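Side-chain contacts in geranyltranstransferase (Legionella pneumophila subsp. pneumophila, PDB 3LOM), which probably catalyses the head-to-tail condensation of isoprenyl diphosphates in isoprenoid biosynthesis, as a magnesium-dependent farnesyl or geranylgeranyl diphosphate synthase: residues A[65-68]-A[69-73]; A[33-36]-A[37-40]; A[155-158]-A[159-163]; A[270-273]-A[274-278]; A[205-208]-A[209-213]. All coordinates share one frame; numbering follows the deposited sequence.

Interaction 1. Residues A[65-68]-A[69-73]; sequences IDVD and QGVLD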
loop_
_atom_site.group_PDB
_atom_site.type_symbol
_atom_site.label_atom_id
_atom_site.label_comp_id
_atom_site.label_asym_id
_atom_site.label_seq_id
_atom_site.Cartn_x
_atom_site.Cartn_y
_atom_site.Cartn_z
ATOM N N ILE A 65 -19.570 17.118 12.300
ATOM C CA ILE A 65 -20.275 16.033 12.984
ATOM C C ILE A 65 -19.645 15.677 14.339
ATOM O O ILE A 65 -19.879 14.587 14.878
ATOM C CB ILE A 65 -20.478 14.777 12.075
ATOM C CG1 ILE A 65 -19.140 14.149 11.655
ATOM C CG2 ILE A 65 -21.328 15.143 10.862
ATOM C CD1 ILE A 65 -19.289 12.793 10.996
ATOM N N ASP A 66 -18.856 16.615 14.870
ATOM C CA ASP A 66 -18.312 16.570 16.241
ATOM C C ASP A 66 -17.585 15.275 16.644
ATOM O O ASP A 66 -17.770 14.771 17.757
ATOM C CB ASP A 66 -19.406 16.916 17.267
ATOM C CG ASP A 66 -20.044 18.268 17.012
ATOM O OD1 ASP A 66 -21.287 18.320 16.918
ATOM O OD2 ASP A 66 -19.311 19.276 16.899
ATOM N N VAL A 67 -16.765 14.737 15.746
ATOM C CA VAL A 67 -15.978 13.547 16.079
ATOM C C VAL A 67 -14.671 13.957 16.781
ATOM O O VAL A 67 -14.183 15.079 16.594
ATOM C CB VAL A 67 -15.772 12.602 14.844
ATOM C CG1 VAL A 67 -14.863 13.223 13.818
ATOM C CG2 VAL A 67 -15.272 11.218 15.272
ATOM N N ASP A 68 -14.151 13.056 17.616
ATOM C CA ASP A 68 -12.963 13.300 18.435
ATOM C C ASP A 68 -11.770 13.747 17.594
ATOM O O ASP A 68 -11.486 13.162 16.544
ATOM C CB ASP A 68 -12.611 12.044 19.240
ATOM C CG ASP A 68 -11.494 12.283 20.239
ATOM O OD1 ASP A 68 -10.485 11.547 20.186
ATOM O OD2 ASP A 68 -11.621 13.205 21.071
ATOM N N GLN A 69 -11.088 14.792 18.056
ATOM C CA GLN A 69 -9.966 15.364 17.317
ATOM C C GLN A 69 -8.726 14.468 17.287
ATOM O O GLN A 69 -7.900 14.596 16.389
ATOM C CB GLN A 69 -9.627 16.766 17.823
ATOM C CG GLN A 69 -10.567 17.840 17.284
ATOM C CD GLN A 69 -9.840 19.122 16.902
ATOM O OE1 GLN A 69 -8.759 19.088 16.306
ATOM N NE2 GLN A 69 -10.440 20.260 17.230
ATOM N N GLY A 70 -8.619 13.565 18.261
ATOM C CA GLY A 70 -7.599 12.514 18.273
ATOM C C GLY A 70 -7.756 11.557 17.105
ATOM O O GLY A 70 -6.773 11.230 16.430
ATOM N N VAL A 71 -8.997 11.122 16.870
ATOM C CA VAL A 71 -9.383 10.309 15.700
ATOM C C VAL A 71 -9.069 11.039 14.381
ATOM O O VAL A 71 -8.507 10.449 13.446
ATOM C CB VAL A 71 -10.893 9.898 15.770
ATOM C CG1 VAL A 71 -11.367 9.198 14.481
ATOM C CG2 VAL A 71 -11.158 9.007 16.985
ATOM N N LEU A 72 -9.407 12.326 14.339
ATOM C CA LEU A 72 -9.156 13.184 13.188
ATOM C C LEU A 72 -7.683 13.304 12.803
ATOM O O LEU A 72 -7.360 13.303 11.616
ATOM C CB LEU A 72 -9.761 14.571 13.416
ATOM C CG LEU A 72 -11.293 14.609 13.393
ATOM C CD1 LEU A 72 -11.814 16.018 13.638
ATOM C CD2 LEU A 72 -11.797 14.065 12.060
ATOM N N ASP A 73 -6.806 13.397 13.806
ATOM C CA ASP A 73 -5.352 13.409 13.600
ATOM C C ASP A 73 -4.888 12.197 12.806
ATOM O O ASP A 73 -4.111 12.329 11.857
ATOM C CB ASP A 73 -4.606 13.427 14.942
ATOM C CG ASP A 73 -4.774 14.731 15.698
ATOM O OD1 ASP A 73 -4.814 15.802 15.055
ATOM O OD2 ASP A 73 -4.855 14.681 16.945
#

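Interaction 2. Residues A[33-36]-A[37-40]; sequences IPAP and QIRS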
loop_
_atom_site.group_PDB
_atom_site.type_symbol
_atom_site.label_atom_id
_atom_site.label_comp_id
_atom_site.label_asym_id
_atom_site.label_seq_id
_atom_site.Cartn_x
_atom_site.Cartn_y
_atom_site.Cartn_z
ATOM N N ILE A 33 12.407 2.364 11.973
ATOM C CA ILE A 33 12.783 2.484 10.568
ATOM C C ILE A 33 14.261 2.112 10.445
ATOM O O ILE A 33 15.121 2.973 10.592
ATOM C CB ILE A 33 12.513 3.919 10.028
ATOM C CG1 ILE A 33 11.101 4.384 10.420
ATOM C CG2 ILE A 33 12.697 3.966 8.505
ATOM C CD1 ILE A 33 10.786 5.836 10.124
ATOM N N PRO A 34 14.563 0.818 10.202
ATOM C CA PRO A 34 15.954 0.338 10.193
ATOM C C PRO A 34 16.867 0.940 9.115
ATOM O O PRO A 34 18.087 0.908 9.277
ATOM C CB PRO A 34 15.803 -1.174 9.980
ATOM C CG PRO A 34 14.428 -1.486 10.485
ATOM C CD PRO A 34 13.612 -0.303 10.062
ATOM N N ALA A 35 16.299 1.477 8.035
ATOM C CA ALA A 35 17.113 2.095 6.984
ATOM C C ALA A 35 17.158 3.618 7.104
ATOM O O ALA A 35 16.119 4.267 6.987
ATOM C CB ALA A 35 16.614 1.690 5.605
ATOM N N PRO A 36 18.365 4.188 7.336
ATOM C CA PRO A 36 18.558 5.643 7.407
ATOM C C PRO A 36 18.127 6.411 6.158
ATOM O O PRO A 36 17.578 7.507 6.298
ATOM C CB PRO A 36 20.064 5.788 7.662
ATOM C CG PRO A 36 20.404 4.548 8.429
ATOM C CD PRO A 36 19.576 3.468 7.781
ATOM N N GLN A 37 18.352 5.839 4.969
ATOM C CA GLN A 37 17.846 6.406 3.706
ATOM C C GLN A 37 16.334 6.560 3.726
ATOM O O GLN A 37 15.802 7.561 3.248
ATOM C CB GLN A 37 18.210 5.532 2.502
ATOM C CG GLN A 37 19.505 5.871 1.819
ATOM C CD GLN A 37 19.418 7.098 0.941
ATOM O OE1 GLN A 37 18.799 7.084 -0.123
ATOM N NE2 GLN A 37 20.063 8.168 1.374
ATOM N N ILE A 38 15.645 5.560 4.269
ATOM C CA ILE A 38 14.186 5.602 4.315
ATOM C C ILE A 38 13.692 6.714 5.240
ATOM O O ILE A 38 12.944 7.579 4.783
ATOM C CB ILE A 38 13.558 4.215 4.617
ATOM C CG1 ILE A 38 13.926 3.211 3.513
ATOM C CG2 ILE A 38 12.036 4.305 4.782
ATOM C CD1 ILE A 38 13.527 3.612 2.088
ATOM N N ARG A 39 14.140 6.733 6.499
ATOM C CA ARG A 39 13.685 7.784 7.436
ATOM C C ARG A 39 14.088 9.194 7.009
ATOM O O ARG A 39 13.344 10.149 7.237
ATOM C CB ARG A 39 14.038 7.505 8.913
ATOM C CG ARG A 39 15.501 7.452 9.258
ATOM C CD ARG A 39 15.901 6.084 9.769
ATOM N NE ARG A 39 16.199 6.066 11.198
ATOM C CZ ARG A 39 17.024 5.200 11.782
ATOM N NH1 ARG A 39 17.645 4.271 11.065
ATOM N NH2 ARG A 39 17.233 5.261 13.087
ATOM N N SER A 40 15.232 9.317 6.340
ATOM C CA SER A 40 15.625 10.603 5.780
ATOM C C SER A 40 14.693 11.036 4.643
ATOM O O SER A 40 14.239 12.183 4.610
ATOM C CB SER A 40 17.082 10.584 5.317
ATOM O OG SER A 40 17.439 11.835 4.750
#

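Interaction 3. Residues A[155-158]-A[159-163]; sequences SGIS and GMVSG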
loop_
_atom_site.group_PDB
_atom_site.type_symbol
_atom_site.label_atom_id
_atom_site.label_comp_id
_atom_site.label_asym_id
_atom_site.label_seq_id
_atom_site.Cartn_x
_atom_site.Cartn_y
_atom_site.Cartn_z
ATOM N N SER A 155 -7.867 4.384 -3.246
ATOM C CA SER A 155 -6.453 4.506 -3.614
ATOM C C SER A 155 -6.006 3.413 -4.576
ATOM O O SER A 155 -4.993 3.554 -5.268
ATOM C CB SER A 155 -5.567 4.461 -2.366
ATOM O OG SER A 155 -5.550 3.149 -1.835
ATOM N N GLY A 156 -6.761 2.324 -4.612
ATOM C CA GLY A 156 -6.354 1.151 -5.364
ATOM C C GLY A 156 -6.715 1.158 -6.836
ATOM O O GLY A 156 -6.888 2.219 -7.449
ATOM N N ILE A 157 -6.831 -0.044 -7.391
ATOM C CA ILE A 157 -7.032 -0.238 -8.830
ATOM C C ILE A 157 -8.433 0.124 -9.331
ATOM O O ILE A 157 -8.617 0.381 -10.521
ATOM C CB ILE A 157 -6.655 -1.673 -9.282
ATOM C CG1 ILE A 157 -7.532 -2.729 -8.596
ATOM C CG2 ILE A 157 -5.183 -1.932 -9.017
ATOM C CD1 ILE A 157 -7.083 -4.188 -8.867
ATOM N N SER A 158 -9.405 0.161 -8.417
ATOM C CA SER A 158 -10.757 0.603 -8.743
ATOM C C SER A 158 -10.863 2.121 -8.703
ATOM O O SER A 158 -11.904 2.681 -9.040
ATOM C CB SER A 158 -11.785 -0.021 -7.790
ATOM O OG SER A 158 -11.659 -1.438 -7.744
ATOM N N GLY A 159 -9.781 2.782 -8.291
ATOM C CA GLY A 159 -9.780 4.236 -8.115
ATOM C C GLY A 159 -8.526 4.913 -8.634
ATOM O O GLY A 159 -8.338 5.022 -9.856
ATOM N N MET A 160 -7.681 5.365 -7.697
ATOM C CA MET A 160 -6.495 6.200 -7.974
ATOM C C MET A 160 -5.533 5.603 -9.004
ATOM O O MET A 160 -5.111 6.296 -9.935
ATOM C CB MET A 160 -5.785 6.567 -6.643
ATOM C CG MET A 160 -4.306 7.015 -6.699
ATOM S SD MET A 160 -3.674 7.676 -5.113
ATOM C CE MET A 160 -3.988 9.359 -5.401
ATOM N N VAL A 161 -5.225 4.315 -8.852
ATOM C CA VAL A 161 -4.247 3.637 -9.707
ATOM C C VAL A 161 -4.702 3.544 -11.178
ATOM O O VAL A 161 -3.896 3.780 -12.096
ATOM C CB VAL A 161 -3.855 2.251 -9.107
ATOM C CG1 VAL A 161 -3.250 1.327 -10.154
ATOM C CG2 VAL A 161 -2.886 2.451 -7.911
ATOM N N SER A 162 -5.987 3.232 -11.396
ATOM C CA SER A 162 -6.564 3.258 -12.748
ATOM C C SER A 162 -6.669 4.693 -13.241
ATOM O O SER A 162 -6.389 4.974 -14.410
ATOM C CB SER A 162 -7.931 2.576 -12.797
ATOM O OG SER A 162 -7.784 1.164 -12.768
ATOM N N GLY A 163 -7.040 5.597 -12.336
ATOM C CA GLY A 163 -7.082 7.029 -12.643
ATOM C C GLY A 163 -5.786 7.586 -13.202
ATOM O O GLY A 163 -5.808 8.320 -14.182
#

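Interaction 4. Residues A[270-273]-A[274-278]; sequences IAVH and YQIAM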
loop_
_atom_site.group_PDB
_atom_site.type_symbol
_atom_site.label_atom_id
_atom_site.label_comp_id
_atom_site.label_asym_id
_atom_site.label_seq_id
_atom_site.Cartn_x
_atom_site.Cartn_y
_atom_site.Cartn_z
ATOM N N ILE A 270 -16.092 26.834 -13.073
ATOM C CA ILE A 270 -15.488 27.089 -11.753
ATOM C C ILE A 270 -16.534 27.664 -10.791
ATOM O O ILE A 270 -16.750 27.123 -9.704
ATOM C CB ILE A 270 -14.296 28.109 -11.800
ATOM C CG1 ILE A 270 -13.308 27.826 -12.943
ATOM C CG2 ILE A 270 -13.585 28.200 -10.444
ATOM C CD1 ILE A 270 -12.233 26.813 -12.666
ATOM N N ALA A 271 -17.182 28.748 -11.218
ATOM C CA ALA A 271 -18.134 29.486 -10.385
ATOM C C ALA A 271 -19.339 28.651 -9.973
ATOM O O ALA A 271 -19.683 28.617 -8.789
ATOM C CB ALA A 271 -18.582 30.768 -11.083
ATOM N N VAL A 272 -19.952 27.969 -10.942
ATOM C CA VAL A 272 -21.153 27.165 -10.694
ATOM C C VAL A 272 -20.853 26.029 -9.720
ATOM O O VAL A 272 -21.612 25.812 -8.774
ATOM C CB VAL A 272 -21.799 26.599 -12.002
ATOM C CG1 VAL A 272 -23.095 25.867 -11.691
ATOM C CG2 VAL A 272 -22.089 27.701 -12.997
ATOM N N HIS A 273 -19.736 25.336 -9.933
ATOM C CA HIS A 273 -19.379 24.187 -9.090
ATOM C C HIS A 273 -19.019 24.561 -7.647
ATOM O O HIS A 273 -19.363 23.824 -6.711
ATOM C CB HIS A 273 -18.298 23.329 -9.747
ATOM C CG HIS A 273 -18.830 22.413 -10.802
ATOM N ND1 HIS A 273 -19.576 21.292 -10.504
ATOM C CD2 HIS A 273 -18.743 22.458 -12.152
ATOM C CE1 HIS A 273 -19.927 20.688 -11.624
ATOM N NE2 HIS A 273 -19.427 21.371 -12.639
ATOM N N TYR A 274 -18.354 25.708 -7.478
ATOM C CA TYR A 274 -18.093 26.272 -6.147
ATOM C C TYR A 274 -19.372 26.720 -5.453
ATOM O O TYR A 274 -19.518 26.527 -4.248
ATOM C CB TYR A 274 -17.100 27.439 -6.210
ATOM C CG TYR A 274 -15.668 27.033 -5.944
ATOM C CD1 TYR A 274 -15.290 26.506 -4.710
ATOM C CD2 TYR A 274 -14.687 27.177 -6.925
ATOM C CE1 TYR A 274 -13.977 26.127 -4.461
ATOM C CE2 TYR A 274 -13.372 26.800 -6.687
ATOM C CZ TYR A 274 -13.024 26.276 -5.452
ATOM O OH TYR A 274 -11.728 25.894 -5.210
ATOM N N GLN A 275 -20.288 27.310 -6.227
ATOM C CA GLN A 275 -21.588 27.761 -5.729
ATOM C C GLN A 275 -22.404 26.586 -5.193
ATOM O O GLN A 275 -22.996 26.685 -4.116
ATOM C CB GLN A 275 -22.354 28.498 -6.835
ATOM C CG GLN A 275 -23.514 29.378 -6.367
ATOM C CD GLN A 275 -24.850 28.644 -6.307
ATOM O OE1 GLN A 275 -25.705 28.968 -5.480
ATOM N NE2 GLN A 275 -25.033 27.653 -7.180
ATOM N N ILE A 276 -22.410 25.480 -5.942
ATOM C CA ILE A 276 -23.081 24.246 -5.527
ATOM C C ILE A 276 -22.424 23.706 -4.253
ATOM O O ILE A 276 -23.117 23.253 -3.332
ATOM C CB ILE A 276 -23.105 23.171 -6.676
ATOM C CG1 ILE A 276 -23.860 23.675 -7.921
ATOM C CG2 ILE A 276 -23.697 21.835 -6.206
ATOM C CD1 ILE A 276 -25.299 24.160 -7.689
ATOM N N ALA A 277 -21.092 23.790 -4.198
ATOM C CA ALA A 277 -20.327 23.377 -3.017
ATOM C C ALA A 277 -20.665 24.213 -1.770
ATOM O O ALA A 277 -20.890 23.646 -0.695
ATOM C CB ALA A 277 -18.828 23.399 -3.308
ATOM N N MET A 278 -20.719 25.541 -1.933
ATOM C CA MET A 278 -21.136 26.484 -0.875
ATOM C C MET A 278 -22.512 26.152 -0.296
ATOM O O MET A 278 -22.678 26.043 0.922
ATOM C CB MET A 278 -21.184 27.916 -1.416
ATOM C CG MET A 278 -19.854 28.529 -1.779
ATOM S SD MET A 278 -18.792 28.815 -0.366
ATOM C CE MET A 278 -17.626 29.932 -1.128
#

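Interaction 5. Residues A[205-208]-A[209-213]; sequences HEVS and EQIKS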
loop_
_atom_site.group_PDB
_atom_site.type_symbol
_atom_site.label_atom_id
_atom_site.label_comp_id
_atom_site.label_asym_id
_atom_site.label_seq_id
_atom_site.Cartn_x
_atom_site.Cartn_y
_atom_site.Cartn_z
ATOM N N HIS A 205 -21.908 5.840 14.190
ATOM C CA HIS A 205 -22.779 4.679 14.032
ATOM C C HIS A 205 -24.069 5.020 13.286
ATOM O O HIS A 205 -24.448 4.324 12.340
ATOM C CB HIS A 205 -23.084 4.065 15.406
ATOM C CG HIS A 205 -23.798 2.749 15.344
ATOM N ND1 HIS A 205 -23.313 1.671 14.636
ATOM C CD2 HIS A 205 -24.949 2.332 15.923
ATOM C CE1 HIS A 205 -24.142 0.650 14.768
ATOM N NE2 HIS A 205 -25.142 1.025 15.546
ATOM N N GLU A 206 -24.733 6.094 13.713
ATOM C CA GLU A 206 -26.038 6.476 13.168
ATOM C C GLU A 206 -26.032 7.907 12.632
ATOM O O GLU A 206 -26.731 8.774 13.164
ATOM C CB GLU A 206 -27.143 6.330 14.230
ATOM C CG GLU A 206 -27.245 4.965 14.922
ATOM C CD GLU A 206 -28.086 3.954 14.153
ATOM O OE1 GLU A 206 -29.192 3.624 14.630
ATOM O OE2 GLU A 206 -27.646 3.487 13.079
ATOM N N VAL A 207 -25.245 8.154 11.585
ATOM C CA VAL A 207 -25.259 9.461 10.918
ATOM C C VAL A 207 -26.496 9.549 10.034
ATOM O O VAL A 207 -26.878 8.561 9.398
ATOM C CB VAL A 207 -24.019 9.713 10.025
ATOM C CG1 VAL A 207 -23.559 11.159 10.173
ATOM C CG2 VAL A 207 -22.886 8.749 10.346
ATOM N N SER A 208 -27.117 10.726 9.996
ATOM C CA SER A 208 -28.322 10.920 9.192
ATOM C C SER A 208 -27.982 11.048 7.707
ATOM O O SER A 208 -26.944 11.610 7.345
ATOM C CB SER A 208 -29.113 12.139 9.668
ATOM O OG SER A 208 -28.783 13.288 8.912
ATOM N N GLU A 209 -28.877 10.535 6.863
ATOM C CA GLU A 209 -28.685 10.489 5.409
ATOM C C GLU A 209 -28.647 11.862 4.737
ATOM O O GLU A 209 -28.104 12.009 3.641
ATOM C CB GLU A 209 -29.765 9.617 4.760
ATOM C CG GLU A 209 -29.612 8.121 5.026
ATOM C CD GLU A 209 -28.723 7.408 4.011
ATOM O OE1 GLU A 209 -28.128 8.077 3.137
ATOM O OE2 GLU A 209 -28.627 6.163 4.086
ATOM N N GLN A 210 -29.217 12.860 5.406
ATOM C CA GLN A 210 -29.250 14.231 4.907
ATOM C C GLN A 210 -27.909 14.906 5.154
ATOM O O GLN A 210 -27.518 15.817 4.419
ATOM C CB GLN A 210 -30.379 15.025 5.578
ATOM C CG GLN A 210 -31.798 14.656 5.113
ATOM C CD GLN A 210 -32.286 13.298 5.630
ATOM O OE1 GLN A 210 -32.715 12.445 4.851
ATOM N NE2 GLN A 210 -32.209 13.093 6.943
ATOM N N ILE A 211 -27.223 14.457 6.204
ATOM C CA ILE A 211 -25.867 14.908 6.515
ATOM C C ILE A 211 -24.868 14.260 5.550
ATOM O O ILE A 211 -24.077 14.966 4.918
ATOM C CB ILE A 211 -25.484 14.631 8.012
ATOM C CG1 ILE A 211 -26.329 15.481 8.979
ATOM C CG2 ILE A 211 -23.998 14.863 8.264
ATOM C CD1 ILE A 211 -26.341 16.991 8.710
ATOM N N LYS A 212 -24.933 12.928 5.440
ATOM C CA LYS A 212 -24.115 12.136 4.513
ATOM C C LYS A 212 -24.107 12.711 3.102
ATOM O O LYS A 212 -23.046 12.999 2.549
ATOM C CB LYS A 212 -24.606 10.684 4.461
ATOM C CG LYS A 212 -24.361 9.873 5.730
ATOM C CD LYS A 212 -24.848 8.441 5.555
ATOM C CE LYS A 212 -24.654 7.630 6.824
ATOM N NZ LYS A 212 -25.086 6.214 6.652
ATOM N N SER A 213 -25.300 12.909 2.548
ATOM C CA SER A 213 -25.479 13.455 1.203
ATOM C C SER A 213 -24.962 14.887 1.035
ATOM O O SER A 213 -24.553 15.273 -0.063
ATOM C CB SER A 213 -26.955 13.384 0.805
ATOM O OG SER A 213 -27.272 14.382 -0.150
#

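Interaction 1. Residues A[65-68]-A[69-73]
Val67 lays its CG1 methyl over the end of Leu72, 3.6 Å from CD2 of that leucine, the two side chains meeting at a slant. A chi1 of 69° sets CG1 of Val67 between its backbone N and carbonyl carbon, which aims it at Leu72 and leaves CG2 on the side of Val71, where Val67 CG2 stands a loose 4.5 Å from Val71 CG1. Directly after Val67 the chain enters helix 69-91, with Asp68 as N-cap. The carbonyl of Asp68 starts the helical pattern: Leu72 N reaches Asp68 O at 3.1 Å, within the carbonyl plane, while Leu72 CG rests 3.5 Å from the same oxygen. The carboxylate of Asp68 bends back over the first turn, OD1 taking a weak capping bond from Gly70 N at 3.4 Å, and its negative charge there would suit the positive end of the helix dipole. Just upstream, Asp66, with positive phi, is the C-prime residue of a Schellman motif ending helix 53-64, and its carboxylate pairs with Lys287. Val67 also packs on Ala203 and Gln204, and Leu72 on Val58, Tyr59 and Val200. Apolar contact from the residue before an N-cap to the fourth residue beyond it is a hydrophobic staple, here following directly on the Schellman motif that ends helix 53-64, in the all-helical isoprenoid synthase fold.

Interaction 2. Residues A[33-36]-A[37-40]
This is the N-terminal entry of helix 36-46 in the all-helical isoprenoid synthase fold, with Ala35 as N-cap and a proline, Pro36, in the first helical position. Ala35 O takes the first regular helical bond, from Arg39 N at 3.2 Å, the donor standing almost straight off the end of the carbonyl; Ile38 N adds a weak one to the same oxygen. Ala35 CB leans on Ile38 CG1 at 3.7 Å. The preceding loop folds Ile33 back against the first turn, where its CG2 methyl fits between two residues, 3.8 Å from Ile38 CG2 and equally 3.8 Å from Arg39 CB. Ile33 and Pro34 also pack on Ile157 of the second subunit, so this turn forms part of the dimer contact; Ile38 packs on Leu118 and Val119 of its own chain and also on Ser165 of the second subunit. Arg39 runs the other way past Ile33. With chi1 at 64° and further bends at chi2 and chi3, its chain doubles back over the loop and travels alongside the Pro36 ring, NH1 of Arg39 lying 3.8 Å from Pro36 CG. Its guanidinium is thereby laid flat against a backbone carbonyl: Ile33 O sits over one face, 3.2 Å from Arg39 CZ, an electrostatic approach without the angle of a hydrogen bond, although Arg39 NH1 is 2.9 Å from Ile33 O.

Interaction 3. Residues A[155-158]-A[159-163]
Gly156 O is held by two backbone N-H groups that come at it from opposite faces of its carbonyl plane. Gly159 N approaches at 3.1 Å and lies 58° out of that plane; Val161 N, at 3.0 Å, lies 41° out of it on the other side, so neither donor uses an ideal in-plane direction. One residue further on, Ile157 O receives a second kind of bond, from the hydroxyl of Ser162. This one is short, 2.5 Å from Ser162 OG to Ile157 O, and lies in the carbonyl plane. A chi1 of -76° holds Ser162 OG on the side of its own backbone N, turned back to the turn that precedes the helix. The backbone bond from Gly159 to Gly156 closes a type I beta turn, the tight connection between helices 141-155 and 160-169 of the isoprenoid synthase fold, and Gly159 is also the N-cap of the second helix. Ile157 CG2 meets Val161 CG1 at 4.0 Å, the one apolar side-chain pair here, the two chains angled across one another; Val161 CG2 lies 3.6 Å from the carbonyl oxygen Ser155 O. Met160 CB comes to 3.4 Å from that same Ser155 O before its side chain leads off to Ser86 of helix 69-91. The same turn meets the second subunit: Ser158 OG is hydrogen-bonded to Ile32 O of that chain, Ser162 OG has a weak bond with its Ala35 N, and Ile157 and Val161 pack on its Gly122.

Interaction 4. Residues A[270-273]-A[274-278]
Ile270 and Tyr274 lie side by side on helix 263-279 and point the same way, one helical turn apart. The isoleucine offers its CG2 methyl to the edge of the tyrosine ring, in the ring plane, 3.8 Å from Tyr274 CD2 and 4.0 Å from CE2. Ile270 O is near that same plane, 3.5 Å from CD2, so the ring edge runs along both the backbone and the side chain of Ile270. A chi1 of -95° on Tyr274 swings the ring into this position, where it fits against Val225 and Phe226 of helix 209-236 and Thr295 and Leu298 of helix 289-303. Tyr274 N donates to Ile270 O at 3.1 Å, the first of four successive i to i+4 bonds between residues 270-273 and 274-277. On another side of the helix Val272 and Ile276 repeat the spacing more loosely: their CG1 atoms are 4.4 Å apart, while Ile276 CG1 presses to 3.2 Å from Val272 O. His273 meets the imidazole of His221 with the ring planes about 30° apart. The polar ends find partners in helix 209-236, the tyrosine hydroxyl on Gln229 OE1 and His273 ND1 on His221 ND1. A hydrogen bond between two ND1 atoms needs one to carry a proton and the other to be bare, which would disfavour full protonation of both histidines together.

Interaction 5. Residues A[205-208]-A[209-213]
Lys212 N lies in the plane of the flat Ser208 carbonyl group, 3.1 Å from Ser208 O and on a nearly straight N-H line, whereas the imidazole of His205, further back along the loop, has Glu206 OE2 above one face, 4.0 Å from the plane and shifted to the rim. Ser208 is the N-cap of helix 209-236, a long helix of the isoprenoid synthase fold. Its hydroxyl makes the cap: Ser208 OG accepts a weak bond from Ile211 N at 3.3 Å. A chi1 of 95° turns that oxygen toward the first-turn N-H groups, which also brings it to 3.3 Å from Ile211 CG1. Ser208 O takes a weak bond from Ile211 N as well, so this one N-H is shared between the two oxygens of the serine. Val207 overlies the first turn, its CG1 methyl 4.2 Å from Ile211 CG2 with the side chains roughly at right angles. Ile211 goes on to pack against Leu283 and Phe284, and Val207 against Leu201 of helix 178-201. Lys212, fully extended beyond CG, runs back along the loop at a slant to Val207, bringing its CE methylene 3.9 Å from Val207 CB and 3.5 Å from Val207 O.

Overall arrangement
From the N terminus the order is interaction 2, 1, 3, 5 and 4, strictly in series: each spans a few consecutive residues, so none nests in or crosses another and no long loop is closed. The first four mark entries into helices 36-46, 69-91, 160-169 and 209-236, whereas interaction 4 lies within helix 263-279. Interactions 1 and 5 are the pair that touch, Ile65 CG2 packing 3.7 Å from Ile211 CG2, which joins two helix entries. Interactions 2 and 3, centres about 28 Å apart within one chain, meet across the dimer, Ile33 and Pro34 packing on Ile157 of the second subunit. Interaction 4 lies across the chain's centre from interaction 2, their centres about 44 Å apart.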